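Local coordinates for protein 2-CYS peroxiredoxin (PDB 2H01) that probably reduces hydrogen peroxide and organic hydroperoxides to water and alcohols as a thiol-specific peroxidase of the peroxiredoxin family, at residues F38-D42 and G70-D74; I51-D55 and I92-H97; S60-V66 and I150-D155; L121-V125 and L137-L143. All coordinates share one frame. Residues are numbered along the deposited sequence.

Overall arrangement
Strand 33-38 leads into the loop that opens interaction 1, which closes when strand 66-72 comes alongside. Helix 49-56 starts interaction 2 inside that loop, and residues 92-97 close it beyond strand 66-72, so interactions 1 and 2 cross. Helix 58-63 opens interaction 3, which crosses both and closes far along the chain on helix 147-163. Interaction 4, the hairpin of strands 119-127 and 133-138, is nested inside the loop of interaction 3. Interactions 1 and 4 meet on one sheet through Phe-38 and Ala-123. Leu-54 of interaction 2 touches both Phe-61 of interaction 3 and Phe-124 of interaction 4, and Ile-150 packs on Phe-124.

Interaction 1 of 4, residues F38-D42 and G70-D74; sequences FYPLD and GCSVD
The ring of Tyr-39 lies over the side chain of Ser-72. Ser-72 CB sits 3.5 Å from the centroid of the Tyr-39 ring, 21° off its normal, in a CH-pi contact. The p rotamer of Tyr-39 brings the ring here, with its edge toward Gly-70. Residues 38 and 39 are extended and run parallel to strand 70-72. Phe-38 pairs with Cys-71, CA to CA 4.8 Å. Tyr-39 N donates to Cys-71 O at 3.0 Å, and Phe-38 CA approaches the same Cys-71 O at 3.2 Å. Phe-38 and Cys-71 share a sheet face, where Cys-71 SG is 3.5 Å from Phe-38 CE2, an oblique sulfur-aromatic contact. At Pro-40 the chain turns away, and a water bridges Pro-40 O (2.7 Å) and Val-73 N (2.8 Å). The two segments meet again at Asp-74, whose OD2 accepts from Asp-42 N at 2.7 Å and from Ser-72 OG at 2.8 Å. Asp-42 OD1 and Asp-74 OD2, both acceptors, lie 3.1 Å apart without a bond. Tyr-39 OH donates to Asp-42 OD1 at 2.8 Å, while Asp-42 OD2 is hydrogen-bonded to His-79. This is the parallel pairing of central strands in a thioredoxin fold, here at the start of the loop that carries the predicted peroxidatic Cys-47. Strand 119-127 flanks Phe-38 on its other edge, strand 98-101 pairs beyond Gly-70, and helix 76-83 packs on Tyr-39, Asp-42 and Ser-72.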
loop_
_atom_site.group_PDB
_atom_site.type_symbol
_atom_site.label_atom_id
_atom_site.label_comp_id
_atom_site.label_asym_id
_atom_site.label_seq_id
_atom_site.Cartn_x
_atom_site.Cartn_y
_atom_site.Cartn_z
ATOM N N PHE A 38 -3.726 -0.065 -3.752
ATOM C CA PHE A 38 -4.315 -0.762 -4.892
ATOM C C PHE A 38 -4.470 0.091 -6.146
ATOM O O PHE A 38 -4.753 1.283 -6.080
ATOM C CB PHE A 38 -5.718 -1.296 -4.551
ATOM C CG PHE A 38 -5.736 -2.390 -3.529
ATOM C CD1 PHE A 38 -5.726 -2.094 -2.171
ATOM C CD2 PHE A 38 -5.767 -3.725 -3.924
ATOM C CE1 PHE A 38 -5.748 -3.117 -1.207
ATOM C CE2 PHE A 38 -5.787 -4.759 -2.974
ATOM C CZ PHE A 38 -5.778 -4.448 -1.610
ATOM N N TYR A 39 -4.277 -0.530 -7.297
ATOM C CA TYR A 39 -4.494 0.158 -8.560
ATOM C C TYR A 39 -5.192 -0.880 -9.447
ATOM O O TYR A 39 -5.043 -2.080 -9.243
ATOM C CB TYR A 39 -3.183 0.671 -9.170
ATOM C CG TYR A 39 -2.134 -0.373 -9.460
ATOM C CD1 TYR A 39 -1.303 -0.854 -8.448
ATOM C CD2 TYR A 39 -1.964 -0.877 -10.758
ATOM C CE1 TYR A 39 -0.330 -1.806 -8.715
ATOM C CE2 TYR A 39 -0.997 -1.833 -11.037
ATOM C CZ TYR A 39 -0.184 -2.290 -10.012
ATOM O OH TYR A 39 0.772 -3.231 -10.277
ATOM N N PRO A 40 -5.992 -0.424 -10.419
ATOM C CA PRO A 40 -6.725 -1.304 -11.332
ATOM C C PRO A 40 -5.901 -2.324 -12.117
ATOM O O PRO A 40 -6.019 -3.534 -11.917
ATOM C CB PRO A 40 -7.429 -0.323 -12.276
ATOM C CG PRO A 40 -7.583 0.921 -11.454
ATOM C CD PRO A 40 -6.262 0.994 -10.724
ATOM N N LEU A 41 -5.063 -1.820 -13.013
ATOM C CA LEU A 41 -4.296 -2.689 -13.887
ATOM C C LEU A 41 -2.934 -2.200 -14.314
ATOM O O LEU A 41 -2.601 -1.021 -14.217
ATOM C CB LEU A 41 -5.092 -2.941 -15.167
ATOM C CG LEU A 41 -6.485 -3.551 -15.067
ATOM C CD1 LEU A 41 -7.201 -3.373 -16.399
ATOM C CD2 LEU A 41 -6.375 -5.021 -14.683
ATOM N N ASP A 42 -2.174 -3.154 -14.828
ATOM C CA ASP A 42 -0.848 -2.942 -15.368
ATOM C C ASP A 42 -1.035 -2.598 -16.850
ATOM O O ASP A 42 -2.078 -2.887 -17.430
ATOM C CB ASP A 42 -0.051 -4.239 -15.276
ATOM C CG ASP A 42 0.504 -4.504 -13.890
ATOM O OD1 ASP A 42 -0.027 -3.982 -12.882
ATOM O OD2 ASP A 42 1.479 -5.272 -13.828
ATOM N N GLY A 70 2.478 -2.638 -3.465
ATOM C CA GLY A 70 1.555 -2.251 -4.520
ATOM C C GLY A 70 0.780 -3.463 -5.006
ATOM O O GLY A 70 1.364 -4.487 -5.339
ATOM N N CYS A 71 -0.539 -3.353 -5.069
ATOM C CA CYS A 71 -1.345 -4.487 -5.480
ATOM C C CYS A 71 -2.353 -4.219 -6.605
ATOM O O CYS A 71 -3.065 -3.213 -6.589
ATOM C CB CYS A 71 -2.080 -5.018 -4.248
ATOM S SG CYS A 71 -3.175 -6.436 -4.501
ATOM N N SER A 72 -2.380 -5.122 -7.587
ATOM C CA SER A 72 -3.337 -5.074 -8.700
ATOM C C SER A 72 -3.670 -6.536 -8.981
ATOM O O SER A 72 -2.899 -7.435 -8.632
ATOM C CB SER A 72 -2.754 -4.431 -9.963
ATOM O OG SER A 72 -2.117 -5.389 -10.790
ATOM N N VAL A 73 -4.810 -6.783 -9.605
ATOM C CA VAL A 73 -5.209 -8.152 -9.878
ATOM C C VAL A 73 -4.368 -8.877 -10.944
ATOM O O VAL A 73 -4.608 -10.052 -11.222
ATOM C CB VAL A 73 -6.710 -8.206 -10.260
ATOM C CG1 VAL A 73 -7.546 -7.557 -9.147
ATOM C CG2 VAL A 73 -6.939 -7.506 -11.576
ATOM N N ASP A 74 -3.420 -8.169 -11.553
ATOM C CA ASP A 74 -2.468 -8.740 -12.507
ATOM C C ASP A 74 -1.572 -9.841 -11.919
ATOM O O ASP A 74 -1.366 -9.907 -10.719
ATOM C CB ASP A 74 -1.589 -7.634 -13.114
ATOM C CG ASP A 74 -2.371 -6.631 -13.955
ATOM O OD1 ASP A 74 -2.705 -6.929 -15.101
ATOM O OD2 ASP A 74 -2.678 -5.499 -13.566
HETATM O O HOH W 1 -6.538 -4.535 -9.473
#

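Interaction 2 of 4, residues I51-D55 and I92-H97; sequences IIALD and IGNIKH
A helical ridge made by Ile-51, Ile-52 and Asp-55 fits against an irregular loop, residues 92-97. The closest CA pairs are Asp-55 with Ile-95, 6.1 Å, and Ile-52 with Ile-92, 7.2 Å. Ile-51 (m, t) pushes its CG2 branch between two loop isoleucines. Ile-51 CG2 is 4.0 Å from Ile-92 CG2 and 4.1 Å from Ile-95 CD1. Ile-92 CG2 reaches Ile-52 CG1, more loosely, at 4.5 Å. The loop turns at Gly-93 (phi 63°) and makes an inverse gamma turn centred on Asn-94. This brings Ile-95 (p, t) back toward the helix. One helical turn after Ile-51, Asp-55 (t) reaches across as the polar bump. Asp-55 OD1 accepts from Lys-96 N at 2.7 Å, nearly straight at 170°. Asp-55 CG packs on Ile-95 CB at 3.6 Å. His-97 (p) sets its ring edge into the hollow between Ile-51 and Asp-55, with His-97 CD2 3.1 Å from Asp-55 OD1 and His-97 NE2 4.0 Å from Ile-51 O. Trp-82 of helix 76-83 packs on both Ile-51 and Ile-92. The Ile-52 side chain lies about 6 Å from that of Cys-47, the predicted peroxidatic residue. Packing of the helix after this residue against loops belongs to the thioredoxin-like peroxiredoxin fold.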
loop_
_atom_site.group_PDB
_atom_site.type_symbol
_atom_site.label_atom_id
_atom_site.label_comp_id
_atom_site.label_asym_id
_atom_site.label_seq_id
_atom_site.Cartn_x
_atom_site.Cartn_y
_atom_site.Cartn_z
ATOM N N ILE A 51 2.017 4.692 -8.376
ATOM C CA ILE A 51 3.183 3.851 -8.199
ATOM C C ILE A 51 4.472 4.661 -8.274
ATOM O O ILE A 51 5.338 4.548 -7.423
ATOM C CB ILE A 51 3.223 2.710 -9.218
ATOM C CG1 ILE A 51 2.035 1.768 -9.022
ATOM C CG2 ILE A 51 4.537 1.985 -9.128
ATOM C CD1 ILE A 51 1.762 0.854 -10.163
ATOM N N ILE A 52 4.725 5.327 -9.004
ATOM C CA ILE A 52 5.767 6.327 -9.203
ATOM C C ILE A 52 5.659 7.450 -8.177
ATOM O O ILE A 52 6.661 7.865 -7.577
ATOM C CB ILE A 52 5.694 6.906 -10.630
ATOM C CG1 ILE A 52 5.586 5.778 -11.658
ATOM C CG2 ILE A 52 6.907 7.779 -10.912
ATOM C CD1 ILE A 52 5.210 6.250 -13.044
ATOM N N ALA A 53 4.884 7.989 -7.988
ATOM C CA ALA A 53 4.958 8.972 -6.904
ATOM C C ALA A 53 5.450 8.307 -5.611
ATOM O O ALA A 53 6.245 8.888 -4.878
ATOM C CB ALA A 53 3.603 9.606 -6.676
ATOM N N LEU A 54 4.975 7.094 -5.333
ATOM C CA LEU A 54 5.392 6.389 -4.125
ATOM C C LEU A 54 6.841 5.918 -4.205
ATOM O O LEU A 54 7.621 6.132 -3.268
ATOM C CB LEU A 54 4.482 5.184 -3.851
ATOM C CG LEU A 54 3.020 5.488 -3.526
ATOM C CD1 LEU A 54 2.252 4.185 -3.393
ATOM C CD2 LEU A 54 2.927 6.306 -2.237
ATOM N N ASP A 55 7.203 5.281 -5.318
ATOM C CA ASP A 55 8.565 4.783 -5.472
ATOM C C ASP A 55 9.586 5.913 -5.417
ATOM O O ASP A 55 10.698 5.735 -4.908
ATOM C CB ASP A 55 8.744 4.021 -6.782
ATOM C CG ASP A 55 10.074 3.287 -6.834
ATOM O OD1 ASP A 55 10.271 2.358 -6.021
ATOM O OD2 ASP A 55 10.929 3.642 -7.669
ATOM N N ILE A 92 6.482 1.063 -15.897
ATOM C CA ILE A 92 6.818 1.685 -14.624
ATOM C C ILE A 92 8.294 1.709 -14.396
ATOM O O ILE A 92 8.757 2.290 -13.441
ATOM C CB ILE A 92 6.146 0.977 -13.447
ATOM C CG1 ILE A 92 5.984 -0.501 -13.741
ATOM C CG2 ILE A 92 4.834 1.624 -13.108
ATOM C CD1 ILE A 92 6.188 -1.376 -12.567
ATOM N N GLY A 93 9.027 1.045 -15.272
ATOM C CA GLY A 93 10.456 0.901 -15.123
ATOM C C GLY A 93 10.814 0.131 -13.883
ATOM O O GLY A 93 10.020 -0.634 -13.355
ATOM N N ASN A 94 12.021 0.362 -13.402
ATOM C CA ASN A 94 12.590 -0.448 -12.344
ATOM C C ASN A 94 12.303 0.048 -10.927
ATOM O O ASN A 94 13.216 0.411 -10.207
ATOM C CB ASN A 94 14.080 -0.583 -12.551
ATOM C CG ASN A 94 14.628 -1.797 -11.914
ATOM O OD1 ASN A 94 15.827 -1.924 -11.747
ATOM N ND2 ASN A 94 13.756 -2.706 -11.538
ATOM N N ILE A 95 11.038 0.058 -10.534
ATOM C CA ILE A 95 10.681 0.466 -9.189
ATOM C C ILE A 95 11.283 -0.448 -8.140
ATOM O O ILE A 95 11.544 -1.620 -8.374
ATOM C CB ILE A 95 9.168 0.563 -9.009
ATOM C CG1 ILE A 95 8.526 -0.825 -9.093
ATOM C CG2 ILE A 95 8.589 1.514 -9.989
ATOM C CD1 ILE A 95 7.293 -0.966 -8.290
ATOM N N LYS A 96 11.519 0.110 -6.975
ATOM C CA LYS A 96 12.423 -0.512 -6.048
ATOM C C LYS A 96 11.698 -1.131 -4.855
ATOM O O LYS A 96 12.305 -1.737 -3.987
ATOM C CB LYS A 96 13.524 0.456 -5.658
ATOM C CG LYS A 96 14.596 0.567 -6.713
ATOM C CD LYS A 96 15.135 -0.805 -7.083
ATOM C CE LYS A 96 15.870 -0.820 -8.423
ATOM N NZ LYS A 96 17.125 -0.046 -8.467
ATOM N N HIS A 97 10.379 -1.015 -4.856
ATOM C CA HIS A 97 9.569 -1.602 -3.787
ATOM C C HIS A 97 8.748 -2.753 -4.387
ATOM O O HIS A 97 8.564 -2.820 -5.598
ATOM C CB HIS A 97 8.665 -0.548 -3.131
ATOM C CG HIS A 97 7.629 0.038 -4.039
ATOM N ND1 HIS A 97 6.383 -0.525 -4.207
ATOM C CD2 HIS A 97 7.632 1.174 -4.777
ATOM C CE1 HIS A 97 5.658 0.242 -5.001
ATOM N NE2 HIS A 97 6.393 1.280 -5.360
#

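Interaction 3 of 4, residues S60-V66 and I150-D155; sequences SFKERNV and ILRLID
Apolar packing joins the end of helix 58-63 to a turn of helix 147-163. The nearest CA pairs are Phe-61 with Leu-151, 7.4 Å, and Arg-64 with Ile-154, 7.8 Å. Phe-61 (m) lies among three side chains. Leu-151 CD2 sits over its face, 3.8 Å from the Phe-61 ring centroid, in a CH-pi contact. Ile-150 CG2 meets the ring edge, 4.0 Å from Phe-61 CE2, and Ile-154 CD1 is 3.7 Å from that same CE2. Ile-154 CG2 touches Val-66 CG2 at 3.9 Å and Arg-64 CD at 4.2 Å. Both helices lie on one side of the thioredoxin-like sheet, and Leu-35 of strand 33-38 touches Val-66 and Ile-150. A Schellman motif ends the first helix: Val-66 N bonds to Phe-61 O and Asn-65 N to Lys-62 O, each at 2.8 Å, with Asn-65 at positive phi. The polar ties centre on Arg-64. Arg-64 NE forms a salt bridge with Asp-155 OD2 at 2.8 Å, and Arg-64 NH1 donates to Ser-60 O at 2.8 Å.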
loop_
_atom_site.group_PDB
_atom_site.type_symbol
_atom_site.label_atom_id
_atom_site.label_comp_id
_atom_site.label_asym_id
_atom_site.label_seq_id
_atom_site.Cartn_x
_atom_site.Cartn_y
_atom_site.Cartn_z
ATOM N N SER A 60 11.724 8.109 2.005
ATOM C CA SER A 60 10.924 8.705 3.076
ATOM C C SER A 60 10.197 7.605 3.856
ATOM O O SER A 60 10.037 7.701 5.078
ATOM C CB SER A 60 9.894 9.688 2.505
ATOM O OG SER A 60 10.499 10.897 2.094
ATOM N N PHE A 61 9.748 6.568 3.146
ATOM C CA PHE A 61 9.052 5.440 3.783
ATOM C C PHE A 61 10.000 4.555 4.583
ATOM O O PHE A 61 9.679 4.147 5.698
ATOM C CB PHE A 61 8.314 4.588 2.747
ATOM C CG PHE A 61 7.084 5.243 2.205
ATOM C CD1 PHE A 61 7.104 5.885 0.977
ATOM C CD2 PHE A 61 5.924 5.296 2.969
ATOM C CE1 PHE A 61 5.989 6.580 0.519
ATOM C CE2 PHE A 61 4.803 5.991 2.520
ATOM C CZ PHE A 61 4.836 6.636 1.294
ATOM N N LYS A 62 11.170 4.265 4.030
ATOM C CA LYS A 62 12.130 3.438 4.748
ATOM C C LYS A 62 12.560 4.129 6.045
ATOM O O LYS A 62 12.692 3.488 7.083
ATOM C CB LYS A 62 13.371 3.156 3.881
ATOM C CG LYS A 62 13.126 2.180 2.745
ATOM C CD LYS A 62 14.396 1.885 1.941
ATOM C CE LYS A 62 14.093 0.919 0.787
ATOM N NZ LYS A 62 15.282 0.647 -0.065
ATOM N N GLU A 63 12.776 5.440 5.971
ATOM C CA GLU A 63 13.200 6.225 7.130
ATOM C C GLU A 63 12.192 6.134 8.261
ATOM O O GLU A 63 12.552 6.251 9.435
ATOM C CB GLU A 63 13.398 7.698 6.735
ATOM C CG GLU A 63 14.583 7.928 5.810
ATOM C CD GLU A 63 14.556 9.278 5.108
ATOM O OE1 GLU A 63 13.547 10.011 5.232
ATOM O OE2 GLU A 63 15.546 9.597 4.412
ATOM N N ARG A 64 10.926 5.922 7.908
ATOM C CA ARG A 64 9.867 5.833 8.910
ATOM C C ARG A 64 9.495 4.390 9.159
ATOM O O ARG A 64 8.463 4.092 9.769
ATOM C CB ARG A 64 8.644 6.646 8.454
ATOM C CG ARG A 64 8.986 8.117 8.204
ATOM C CD ARG A 64 7.808 8.914 7.665
ATOM N NE ARG A 64 8.082 10.354 7.717
ATOM C CZ ARG A 64 8.923 11.006 6.909
ATOM N NH1 ARG A 64 9.588 10.365 5.959
ATOM N NH2 ARG A 64 9.106 12.311 7.065
ATOM N N ASN A 65 10.352 3.498 8.672
ATOM C CA ASN A 65 10.185 2.060 8.838
ATOM C C ASN A 65 8.859 1.540 8.265
ATOM O O ASN A 65 8.154 0.750 8.902
ATOM C CB ASN A 65 10.311 1.708 10.325
ATOM C CG ASN A 65 10.686 0.258 10.552
ATOM O OD1 ASN A 65 11.254 -0.392 9.672
ATOM N ND2 ASN A 65 10.383 -0.255 11.743
ATOM N N VAL A 66 8.546 1.991 7.051
ATOM C CA VAL A 66 7.326 1.598 6.350
ATOM C C VAL A 66 7.644 0.789 5.099
ATOM O O VAL A 66 8.468 1.194 4.274
ATOM C CB VAL A 66 6.505 2.818 5.910
ATOM C CG1 VAL A 66 5.317 2.358 5.067
ATOM C CG2 VAL A 66 6.028 3.593 7.125
ATOM N N ILE A 150 0.047 11.115 3.020
ATOM C CA ILE A 150 0.302 9.788 3.527
ATOM C C ILE A 150 1.433 9.769 4.559
ATOM O O ILE A 150 1.264 9.272 5.651
ATOM C CB ILE A 150 0.579 8.821 2.394
ATOM C CG1 ILE A 150 -0.707 8.497 1.659
ATOM C CG2 ILE A 150 1.183 7.540 2.908
ATOM C CD1 ILE A 150 -0.493 7.848 0.326
ATOM N N LEU A 151 2.569 10.341 4.187
ATOM C CA LEU A 151 3.730 10.465 5.070
ATOM C C LEU A 151 3.416 11.254 6.332
ATOM O O LEU A 151 3.994 11.015 7.388
ATOM C CB LEU A 151 4.873 11.128 4.317
ATOM C CG LEU A 151 5.394 10.249 3.192
ATOM C CD1 LEU A 151 6.228 11.068 2.201
ATOM C CD2 LEU A 151 6.203 9.117 3.829
ATOM N N ARG A 152 2.486 12.186 6.196
ATOM C CA ARG A 152 2.010 13.041 7.272
ATOM C C ARG A 152 1.169 12.229 8.266
ATOM O O ARG A 152 1.236 12.457 9.473
ATOM C CB ARG A 152 1.154 14.140 6.650
ATOM C CG ARG A 152 0.953 15.384 7.464
ATOM C CD ARG A 152 0.970 16.535 6.469
ATOM N NE ARG A 152 2.232 16.489 5.735
ATOM C CZ ARG A 152 2.386 16.805 4.452
ATOM N NH1 ARG A 152 1.346 17.212 3.723
ATOM N NH2 ARG A 152 3.585 16.673 3.884
ATOM N N LEU A 153 0.358 11.307 7.751
ATOM C CA LEU A 153 -0.491 10.463 8.599
ATOM C C LEU A 153 0.405 9.492 9.358
ATOM O O LEU A 153 0.207 9.235 10.546
ATOM C CB LEU A 153 -1.510 9.687 7.751
ATOM C CG LEU A 153 -2.573 10.594 7.124
ATOM C CD1 LEU A 153 -3.479 9.795 6.196
ATOM C CD2 LEU A 153 -3.378 11.274 8.248
ATOM N N ILE A 154 1.307 8.822 8.663
ATOM C CA ILE A 154 2.426 8.143 9.306
ATOM C C ILE A 154 3.165 9.076 10.260
ATOM O O ILE A 154 3.428 8.754 11.403
ATOM C CB ILE A 154 3.400 7.588 8.249
ATOM C CG1 ILE A 154 2.634 6.825 7.166
ATOM C CG2 ILE A 154 4.441 6.693 8.903
ATOM C CD1 ILE A 154 3.462 6.506 5.943
ATOM N N ASP A 155 3.462 10.010 10.206
ATOM C CA ASP A 155 4.119 10.750 11.284
ATOM C C ASP A 155 3.158 10.934 12.447
ATOM O O ASP A 155 3.533 10.774 13.605
ATOM C CB ASP A 155 4.612 12.126 10.806
ATOM C CG ASP A 155 5.843 12.035 9.928
ATOM O OD1 ASP A 155 6.142 13.012 9.212
ATOM O OD2 ASP A 155 6.524 10.987 9.953
#

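Interaction 4 of 4, residues L121-V125 and L137-L143; sequences LRAFV and LVNNLAL
Two adjacent strands of a beta hairpin, 119-127 and 133-138, run antiparallel here. Phe-124 and Leu-137 form a hydrogen-bonded pair, CA to CA 4.9 Å. Phe-124 N donates to Leu-137 O at 2.9 Å, and Leu-137 N to Phe-124 O at 2.8 Å. Their side chains share one face, with Phe-124 CB 3.9 Å from Leu-137 CB. Phe-124 takes the m rotamer, with chi2 -56°, which points the ring edge at the turn that follows the second strand. There Phe-124 CE2 comes 3.4 Å from Ala-142 CA and 3.4 Å from Leu-143 N. This hairpin belongs to the thioredoxin-like peroxiredoxin sheet, and Ile-150 of helix 147-163 packs on both Phe-124 and Leu-137. On the other face, Ala-123 CB meets Val-138 CG1 (chi1 m) at 4.0 Å. After Val-138 the chain turns at Asn-139, at positive phi, into a short 3-10 segment that returns Ala-142 to the first strand, its CB 3.7 Å from Arg-122 O. A water bridges Arg-122 O (2.7 Å) and Asn-139 N (2.8 Å). The extended Arg-122 side chain (m, t, t) lies about 8 Å from that of Cys-47, the predicted peroxidatic residue, and Arg-122 NE has a long, weak ion pair with Glu-50.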
loop_
_atom_site.group_PDB
_atom_site.type_symbol
_atom_site.label_atom_id
_atom_site.label_comp_id
_atom_site.label_asym_id
_atom_site.label_seq_id
_atom_site.Cartn_x
_atom_site.Cartn_y
_atom_site.Cartn_z
ATOM N N LEU A 121 -10.130 -0.985 -6.961
ATOM C CA LEU A 121 -10.288 0.460 -6.970
ATOM C C LEU A 121 -9.037 1.024 -6.297
ATOM O O LEU A 121 -8.408 0.348 -5.472
ATOM C CB LEU A 121 -11.523 0.856 -6.160
ATOM C CG LEU A 121 -12.875 0.386 -6.712
ATOM C CD1 LEU A 121 -13.890 0.364 -5.600
ATOM C CD2 LEU A 121 -13.330 1.312 -7.853
ATOM N N ARG A 122 -8.674 2.251 -6.652
ATOM C CA ARG A 122 -7.511 2.908 -6.056
ATOM C C ARG A 122 -7.719 3.102 -4.545
ATOM O O ARG A 122 -8.753 3.615 -4.121
ATOM C CB ARG A 122 -7.279 4.259 -6.728
ATOM C CG ARG A 122 -6.675 4.173 -8.136
ATOM C CD ARG A 122 -6.562 5.554 -8.756
ATOM N NE ARG A 122 -5.833 5.543 -10.024
ATOM C CZ ARG A 122 -6.300 5.034 -11.165
ATOM N NH1 ARG A 122 -7.508 4.488 -11.214
ATOM N NH2 ARG A 122 -5.551 5.063 -12.260
ATOM N N ALA A 123 -6.740 2.686 -3.740
ATOM C CA ALA A 123 -6.846 2.826 -2.291
ATOM C C ALA A 123 -5.500 2.771 -1.561
ATOM O O ALA A 123 -4.594 2.030 -1.967
ATOM C CB ALA A 123 -7.772 1.740 -1.739
ATOM N N PHE A 124 -5.371 3.563 -0.493
ATOM C CA PHE A 124 -4.151 3.556 0.318
ATOM C C PHE A 124 -4.564 3.040 1.689
ATOM O O PHE A 124 -5.453 3.601 2.329
ATOM C CB PHE A 124 -3.533 4.959 0.466
ATOM C CG PHE A 124 -3.022 5.551 -0.826
ATOM C CD1 PHE A 124 -2.092 4.870 -1.607
ATOM C CD2 PHE A 124 -3.495 6.784 -1.275
ATOM C CE1 PHE A 124 -1.641 5.412 -2.828
ATOM C CE2 PHE A 124 -3.054 7.330 -2.488
ATOM C CZ PHE A 124 -2.129 6.643 -3.264
ATOM N N VAL A 125 -3.932 1.963 2.133
ATOM C CA VAL A 125 -4.256 1.365 3.421
ATOM C C VAL A 125 -3.019 1.286 4.302
ATOM O O VAL A 125 -2.057 0.587 3.983
ATOM C CB VAL A 125 -4.826 -0.050 3.229
ATOM C CG1 VAL A 125 -5.338 -0.602 4.561
ATOM C CG2 VAL A 125 -5.948 -0.009 2.195
ATOM N N LEU A 137 -7.631 5.360 2.537
ATOM C CA LEU A 137 -7.791 6.539 1.693
ATOM C C LEU A 137 -8.296 6.099 0.317
ATOM O O LEU A 137 -7.717 5.223 -0.309
ATOM C CB LEU A 137 -6.454 7.274 1.560
ATOM C CG LEU A 137 -6.238 8.550 2.383
ATOM C CD1 LEU A 137 -6.658 8.373 3.817
ATOM C CD2 LEU A 137 -4.758 8.930 2.308
ATOM N N VAL A 138 -9.379 6.714 -0.145
ATOM C CA VAL A 138 -9.957 6.362 -1.432
ATOM C C VAL A 138 -10.346 7.557 -2.285
ATOM O O VAL A 138 -10.213 8.712 -1.874
ATOM C CB VAL A 138 -11.229 5.520 -1.251
ATOM C CG1 VAL A 138 -10.865 4.082 -0.890
ATOM C CG2 VAL A 138 -12.099 6.157 -0.175
ATOM N N ASN A 139 -10.840 7.248 -3.481
ATOM C CA ASN A 139 -11.293 8.254 -4.435
ATOM C C ASN A 139 -10.344 9.438 -4.621
ATOM O O ASN A 139 -9.159 9.244 -4.906
ATOM C CB ASN A 139 -12.697 8.715 -4.042
ATOM C CG ASN A 139 -13.719 7.605 -4.210
ATOM O OD1 ASN A 139 -13.871 7.059 -5.307
ATOM N ND2 ASN A 139 -14.407 7.247 -3.127
ATOM N N ASN A 140 -10.838 10.654 -4.450
ATOM C CA ASN A 140 -9.980 11.804 -4.670
ATOM C C ASN A 140 -8.843 12.007 -3.681
ATOM O O ASN A 140 -8.049 12.929 -3.831
ATOM C CB ASN A 140 -10.835 13.063 -4.830
ATOM C CG ASN A 140 -11.428 13.171 -6.239
ATOM O OD1 ASN A 140 -12.499 13.746 -6.446
ATOM N ND2 ASN A 140 -10.716 12.604 -7.216
ATOM N N LEU A 141 -8.755 11.139 -2.679
ATOM C CA LEU A 141 -7.659 11.211 -1.725
ATOM C C LEU A 141 -6.686 10.070 -2.038
ATOM O O LEU A 141 -5.610 9.978 -1.445
ATOM C CB LEU A 141 -8.168 11.108 -0.282
ATOM C CG LEU A 141 -8.674 12.416 0.352
ATOM C CD1 LEU A 141 -9.080 12.162 1.815
ATOM C CD2 LEU A 141 -7.578 13.485 0.284
ATOM N N ALA A 142 -7.069 9.205 -2.979
ATOM C CA ALA A 142 -6.224 8.083 -3.378
ATOM C C ALA A 142 -5.519 8.394 -4.694
ATOM O O ALA A 142 -5.748 7.727 -5.704
ATOM C CB ALA A 142 -7.057 6.814 -3.526
ATOM N N LEU A 143 -4.652 9.401 -4.670
ATOM C CA LEU A 143 -3.922 9.808 -5.865
ATOM C C LEU A 143 -2.415 9.859 -5.625
ATOM O O LEU A 143 -1.964 9.965 -4.485
ATOM C CB LEU A 143 -4.411 11.187 -6.315
ATOM C CG LEU A 143 -5.903 11.310 -6.646
ATOM C CD1 LEU A 143 -6.240 12.764 -6.990
ATOM C CD2 LEU A 143 -6.246 10.391 -7.821
HETATM O O HOH W 2 -10.792 4.971 -5.187
#